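Local coordinates for protein protocadherin gamma-B3 (Homo sapiens, PDB 5K8R) that is a potential calcium-dependent cell-adhesion protein that may help establish and maintain specific neuronal connections in the brain, at residues I7-A21 with N51-E63. Sequence-based numbering, arbitrary orientation.
Sequences IPEELDRGSLVGNLA and NGNLLVSDRIDRE. With CA (calcium ion), chain C; CA (calcium ion), chain D.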
loop_
_atom_site.group_PDB
_atom_site.type_symbol
_atom_site.label_atom_id
_atom_site.label_comp_id
_atom_site.label_asym_id
_atom_site.label_seq_id
_atom_site.Cartn_x
_atom_site.Cartn_y
_atom_site.Cartn_z
ATOM N N ILE A 7 -32.971 -33.530 -39.175
ATOM C CA ILE A 7 -34.154 -32.943 -38.549
ATOM C C ILE A 7 -33.723 -31.974 -37.454
ATOM O O ILE A 7 -32.673 -32.177 -36.827
ATOM C CB ILE A 7 -35.083 -34.028 -37.980
ATOM C CG1 ILE A 7 -34.320 -34.930 -37.007
ATOM C CG2 ILE A 7 -35.699 -34.851 -39.101
ATOM C CD1 ILE A 7 -35.188 -35.960 -36.312
ATOM N N PRO A 8 -34.483 -30.914 -37.195
ATOM C CA PRO A 8 -34.173 -30.053 -36.051
ATOM C C PRO A 8 -34.459 -30.768 -34.740
ATOM O O PRO A 8 -35.236 -31.722 -34.673
ATOM C CB PRO A 8 -35.103 -28.851 -36.246
ATOM C CG PRO A 8 -36.245 -29.399 -37.035
ATOM C CD PRO A 8 -35.644 -30.423 -37.956
ATOM N N GLU A 9 -33.803 -30.292 -33.687
ATOM C CA GLU A 9 -33.990 -30.864 -32.364
ATOM C C GLU A 9 -35.322 -30.410 -31.767
ATOM O O GLU A 9 -35.996 -29.513 -32.281
ATOM C CB GLU A 9 -32.839 -30.469 -31.441
ATOM C CG GLU A 9 -32.616 -28.967 -31.354
ATOM C CD GLU A 9 -31.693 -28.570 -30.218
ATOM O OE1 GLU A 9 -31.646 -29.292 -29.200
ATOM O OE2 GLU A 9 -31.013 -27.529 -30.344
ATOM N N GLU A 10 -35.699 -31.060 -30.664
ATOM C CA GLU A 10 -36.862 -30.679 -29.859
ATOM C C GLU A 10 -38.170 -30.774 -30.642
ATOM O O GLU A 10 -39.105 -30.009 -30.398
ATOM C CB GLU A 10 -36.695 -29.273 -29.275
ATOM C CG GLU A 10 -35.406 -29.062 -28.493
ATOM C CD GLU A 10 -35.415 -29.744 -27.136
ATOM O OE1 GLU A 10 -36.474 -30.270 -26.733
ATOM O OE2 GLU A 10 -34.359 -29.747 -26.468
ATOM N N LEU A 11 -38.253 -31.707 -31.586
ATOM C CA LEU A 11 -39.499 -31.936 -32.300
ATOM C C LEU A 11 -40.478 -32.705 -31.422
ATOM O O LEU A 11 -40.084 -33.498 -30.562
ATOM C CB LEU A 11 -39.251 -32.709 -33.596
ATOM C CG LEU A 11 -38.511 -31.979 -34.717
ATOM C CD1 LEU A 11 -38.323 -32.899 -35.914
ATOM C CD2 LEU A 11 -39.257 -30.717 -35.117
ATOM N N ASP A 12 -41.768 -32.459 -31.645
ATOM C CA ASP A 12 -42.796 -33.165 -30.897
ATOM C C ASP A 12 -42.770 -34.654 -31.228
ATOM O O ASP A 12 -42.281 -35.079 -32.279
ATOM C CB ASP A 12 -44.178 -32.585 -31.198
ATOM C CG ASP A 12 -44.372 -31.201 -30.613
ATOM O OD1 ASP A 12 -43.621 -30.834 -29.683
ATOM O OD2 ASP A 12 -45.281 -30.480 -31.076
ATOM N N ARG A 13 -43.302 -35.452 -30.307
ATOM C CA ARG A 13 -43.357 -36.892 -30.513
ATOM C C ARG A 13 -44.295 -37.224 -31.667
ATOM O O ARG A 13 -45.376 -36.646 -31.797
ATOM C CB ARG A 13 -43.818 -37.594 -29.236
ATOM C CG ARG A 13 -42.999 -37.235 -28.007
ATOM C CD ARG A 13 -43.411 -38.061 -26.802
ATOM N NE ARG A 13 -43.156 -39.484 -27.008
ATOM C CZ ARG A 13 -43.353 -40.421 -26.087
ATOM N NH1 ARG A 13 -43.091 -41.690 -26.366
ATOM N NH2 ARG A 13 -43.809 -40.089 -24.886
ATOM N N GLY A 14 -43.869 -38.160 -32.512
ATOM C CA GLY A 14 -44.623 -38.520 -33.691
ATOM C C GLY A 14 -44.300 -37.713 -34.928
ATOM O O GLY A 14 -44.944 -37.918 -35.965
ATOM N N SER A 15 -43.333 -36.802 -34.855
ATOM C CA SER A 15 -42.946 -36.023 -36.023
ATOM C C SER A 15 -42.259 -36.915 -37.049
ATOM O O SER A 15 -41.441 -37.772 -36.704
ATOM C CB SER A 15 -42.020 -34.877 -35.615
ATOM O OG SER A 15 -42.669 -33.990 -34.721
ATOM N N LEU A 16 -42.594 -36.703 -38.319
ATOM C CA LEU A 16 -42.074 -37.545 -39.388
ATOM C C LEU A 16 -40.593 -37.265 -39.611
ATOM O O LEU A 16 -40.217 -36.161 -40.020
ATOM C CB LEU A 16 -42.861 -37.310 -40.674
ATOM C CG LEU A 16 -42.355 -38.052 -41.914
ATOM C CD1 LEU A 16 -42.397 -39.554 -41.693
ATOM C CD2 LEU A 16 -43.160 -37.668 -43.143
ATOM N N VAL A 17 -39.753 -38.262 -39.337
ATOM C CA VAL A 17 -38.344 -38.158 -39.700
ATOM C C VAL A 17 -38.146 -38.522 -41.163
ATOM O O VAL A 17 -37.455 -37.815 -41.907
ATOM C CB VAL A 17 -37.477 -39.040 -38.783
ATOM C CG1 VAL A 17 -36.011 -38.932 -39.177
ATOM C CG2 VAL A 17 -37.676 -38.651 -37.331
ATOM N N GLY A 18 -38.748 -39.622 -41.602
ATOM C CA GLY A 18 -38.609 -39.979 -43.002
ATOM C C GLY A 18 -39.459 -41.174 -43.362
ATOM O O GLY A 18 -40.175 -41.735 -42.527
ATOM N N ASN A 19 -39.374 -41.554 -44.635
ATOM C CA ASN A 19 -40.048 -42.735 -45.165
ATOM C C ASN A 19 -38.981 -43.803 -45.389
ATOM O O ASN A 19 -38.508 -44.015 -46.506
ATOM C CB ASN A 19 -40.807 -42.405 -46.458
ATOM C CG ASN A 19 -41.715 -41.195 -46.316
ATOM O OD1 ASN A 19 -42.785 -41.271 -45.711
ATOM N ND2 ASN A 19 -41.294 -40.071 -46.886
ATOM N N LEU A 20 -38.603 -44.480 -44.302
ATOM C CA LEU A 20 -37.497 -45.433 -44.364
ATOM C C LEU A 20 -37.777 -46.557 -45.352
ATOM O O LEU A 20 -36.885 -46.967 -46.106
ATOM C CB LEU A 20 -37.215 -46.004 -42.975
ATOM C CG LEU A 20 -36.014 -45.411 -42.241
ATOM C CD1 LEU A 20 -35.805 -46.115 -40.911
ATOM C CD2 LEU A 20 -34.767 -45.509 -43.107
ATOM N N ALA A 21 -39.007 -47.068 -45.366
ATOM C CA ALA A 21 -39.343 -48.156 -46.278
ATOM C C ALA A 21 -39.225 -47.710 -47.730
ATOM O O ALA A 21 -38.586 -48.382 -48.548
ATOM C CB ALA A 21 -40.750 -48.669 -45.983
ATOM N N ASN A 51 -46.534 -48.552 -42.459
ATOM C CA ASN A 51 -46.129 -47.854 -43.670
ATOM C C ASN A 51 -44.621 -47.706 -43.817
ATOM O O ASN A 51 -44.157 -47.371 -44.912
ATOM C CB ASN A 51 -46.776 -46.462 -43.718
ATOM C CG ASN A 51 -46.602 -45.695 -42.422
ATOM O OD1 ASN A 51 -45.574 -45.806 -41.753
ATOM N ND2 ASN A 51 -47.613 -44.917 -42.056
ATOM N N GLY A 52 -43.853 -47.935 -42.754
ATOM C CA GLY A 52 -42.410 -47.841 -42.832
ATOM C C GLY A 52 -41.837 -46.467 -42.576
ATOM O O GLY A 52 -40.765 -46.148 -43.105
ATOM N N ASN A 53 -42.507 -45.642 -41.777
ATOM C CA ASN A 53 -42.060 -44.277 -41.530
ATOM C C ASN A 53 -41.223 -44.212 -40.259
ATOM O O ASN A 53 -41.650 -44.680 -39.199
ATOM C CB ASN A 53 -43.253 -43.327 -41.420
ATOM C CG ASN A 53 -44.042 -43.230 -42.708
ATOM O OD1 ASN A 53 -43.541 -43.561 -43.783
ATOM N ND2 ASN A 53 -45.283 -42.767 -42.608
ATOM N N LEU A 54 -40.030 -43.633 -40.376
ATOM C CA LEU A 54 -39.206 -43.323 -39.215
ATOM C C LEU A 54 -39.751 -42.066 -38.549
ATOM O O LEU A 54 -39.855 -41.011 -39.193
ATOM C CB LEU A 54 -37.750 -43.131 -39.630
ATOM C CG LEU A 54 -36.733 -43.008 -38.496
ATOM C CD1 LEU A 54 -36.675 -44.300 -37.697
ATOM C CD2 LEU A 54 -35.361 -42.645 -39.041
ATOM N N LEU A 55 -40.095 -42.181 -37.265
ATOM C CA LEU A 55 -40.748 -41.121 -36.510
ATOM C C LEU A 55 -39.998 -40.860 -35.210
ATOM O O LEU A 55 -39.279 -41.721 -34.693
ATOM C CB LEU A 55 -42.208 -41.474 -36.186
ATOM C CG LEU A 55 -43.124 -41.919 -37.325
ATOM C CD1 LEU A 55 -44.492 -42.297 -36.781
ATOM C CD2 LEU A 55 -43.250 -40.829 -38.373
ATOM N N VAL A 56 -40.197 -39.652 -34.679
ATOM C CA VAL A 56 -39.606 -39.270 -33.401
ATOM C C VAL A 56 -40.356 -39.960 -32.270
ATOM O O VAL A 56 -41.589 -39.883 -32.181
ATOM C CB VAL A 56 -39.630 -37.744 -33.228
ATOM C CG1 VAL A 56 -39.175 -37.361 -31.831
ATOM C CG2 VAL A 56 -38.754 -37.071 -34.273
ATOM N N SER A 57 -39.612 -40.630 -31.391
ATOM C CA SER A 57 -40.203 -41.389 -30.296
ATOM C C SER A 57 -40.108 -40.690 -28.948
ATOM O O SER A 57 -40.973 -40.903 -28.092
ATOM C CB SER A 57 -39.540 -42.766 -30.188
ATOM O OG SER A 57 -40.066 -43.501 -29.096
ATOM N N ASP A 58 -39.083 -39.868 -28.733
ATOM C CA ASP A 58 -38.892 -39.188 -27.460
ATOM C C ASP A 58 -38.229 -37.842 -27.729
ATOM O O ASP A 58 -37.941 -37.487 -28.875
ATOM C CB ASP A 58 -38.065 -40.053 -26.501
ATOM C CG ASP A 58 -38.215 -39.632 -25.051
ATOM O OD1 ASP A 58 -39.186 -38.913 -24.735
ATOM O OD2 ASP A 58 -37.363 -40.025 -24.227
ATOM N N ARG A 59 -37.990 -37.089 -26.659
ATOM C CA ARG A 59 -37.375 -35.776 -26.792
ATOM C C ARG A 59 -35.927 -35.908 -27.247
ATOM O O ARG A 59 -35.141 -36.652 -26.652
ATOM C CB ARG A 59 -37.445 -35.016 -25.468
ATOM C CG ARG A 59 -36.728 -33.675 -25.493
ATOM C CD ARG A 59 -37.027 -32.862 -24.246
ATOM N NE ARG A 59 -36.357 -31.565 -24.271
ATOM C CZ ARG A 59 -35.219 -31.297 -23.640
ATOM N NH1 ARG A 59 -34.617 -32.237 -22.923
ATOM N NH2 ARG A 59 -34.682 -30.088 -23.720
ATOM N N ILE A 60 -35.578 -35.184 -28.308
ATOM C CA ILE A 60 -34.216 -35.176 -28.828
ATOM C C ILE A 60 -33.586 -33.821 -28.535
ATOM O O ILE A 60 -33.738 -32.870 -29.310
ATOM C CB ILE A 60 -34.192 -35.493 -30.334
ATOM C CG1 ILE A 60 -34.854 -36.846 -30.598
ATOM C CG2 ILE A 60 -32.764 -35.488 -30.863
ATOM C CD1 ILE A 60 -34.861 -37.248 -32.054
ATOM N N ASP A 61 -32.887 -33.723 -27.407
ATOM C CA ASP A 61 -32.217 -32.491 -27.002
ATOM C C ASP A 61 -30.768 -32.551 -27.470
ATOM O O ASP A 61 -29.978 -33.354 -26.964
ATOM C CB ASP A 61 -32.303 -32.305 -25.489
ATOM C CG ASP A 61 -31.510 -31.106 -25.001
ATOM O OD1 ASP A 61 -31.358 -30.133 -25.769
ATOM O OD2 ASP A 61 -31.038 -31.139 -23.845
ATOM N N ARG A 62 -30.417 -31.696 -28.435
ATOM C CA ARG A 62 -29.065 -31.718 -28.984
ATOM C C ARG A 62 -28.025 -31.321 -27.944
ATOM O O ARG A 62 -26.886 -31.800 -27.994
ATOM C CB ARG A 62 -28.975 -30.796 -30.199
ATOM C CG ARG A 62 -27.695 -30.954 -31.001
ATOM C CD ARG A 62 -27.240 -29.629 -31.583
ATOM N NE ARG A 62 -26.987 -28.647 -30.534
ATOM C CZ ARG A 62 -25.857 -28.571 -29.840
ATOM N NH1 ARG A 62 -24.868 -29.422 -30.081
ATOM N NH2 ARG A 62 -25.713 -27.646 -28.901
ATOM N N GLU A 63 -28.392 -30.451 -27.000
ATOM C CA GLU A 63 -27.443 -30.037 -25.970
ATOM C C GLU A 63 -27.062 -31.204 -25.068
ATOM O O GLU A 63 -25.897 -31.337 -24.676
ATOM C CB GLU A 63 -28.025 -28.889 -25.145
ATOM C CG GLU A 63 -27.858 -27.517 -25.781
ATOM C CD GLU A 63 -28.700 -27.337 -27.027
ATOM O OE1 GLU A 63 -29.899 -27.685 -26.990
ATOM O OE2 GLU A 63 -28.160 -26.856 -28.044
HETATM CA CA CA C . -32.285 -28.164 -26.817
HETATM CA CA CA D . -30.039 -25.689 -28.987
HETATM O O HOH W 1 -37.500 -34.306 -30.403
#
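Strands 16-19 and 53-56 pair antiparallel, with axes 4.5 Å apart at 168°, and a beta bulge shifts the register between Leu16 and Gly18. At the bulge, Val17 N and Gly18 N both donate to Leu54 O. Gly14 N to Val56 O and Val56 N to Ser15 O continue the pairing beside the type II turn Asp12-Ser15.

Leu54 lies between Val17 and Leu20. Its CG sits anti to the backbone N (chi1 -171°), which swings the isobutyl group toward both, and CD2 meets Val17 CG1 at 3.8 Å. Leu20 CD1 reaches its CB and CD1. The Val17 and Val56 side chains cross at about a right angle, with Val17 CG2 3.6 Å from Val56 CG2. Phe45 of strand 45-47 also packs on Val17 and Leu54. An alanine at Leu54 would remove CG and both methyls and is likely to leave a gap between Val17 and Leu20. Leu16 CD1 touches Leu55 CD2.

Beyond the strands, Glu10 N donates to Ile60 O, and one water links Leu11 O with Ile60 N. Glu9 splits its carboxylate between two calcium ions: OE1 binds one at 2.7 Å, OE2 the other at 2.5 Å. Arg62 N donates to OE1, from above the carboxylate plane. Glu10 OE2, Asp61 OD1 (2.4 Å) and Glu63 OE1 bind the first ion. Glu63 chelates the second through both oxygens. Arg59 NE makes a salt bridge with Glu10 OE1 at 2.8 Å, its hydrogen bond being weak. Asp98 completes the first site; Asp95, Ile96, Asp98 and Asp131 complete the second.

The contact joins an apolar part of the first cadherin repeat to its calcium-binding end. The carboxylates would probably repel one another without the ions, so the geometry fits a calcium-dependent junction with the second repeat.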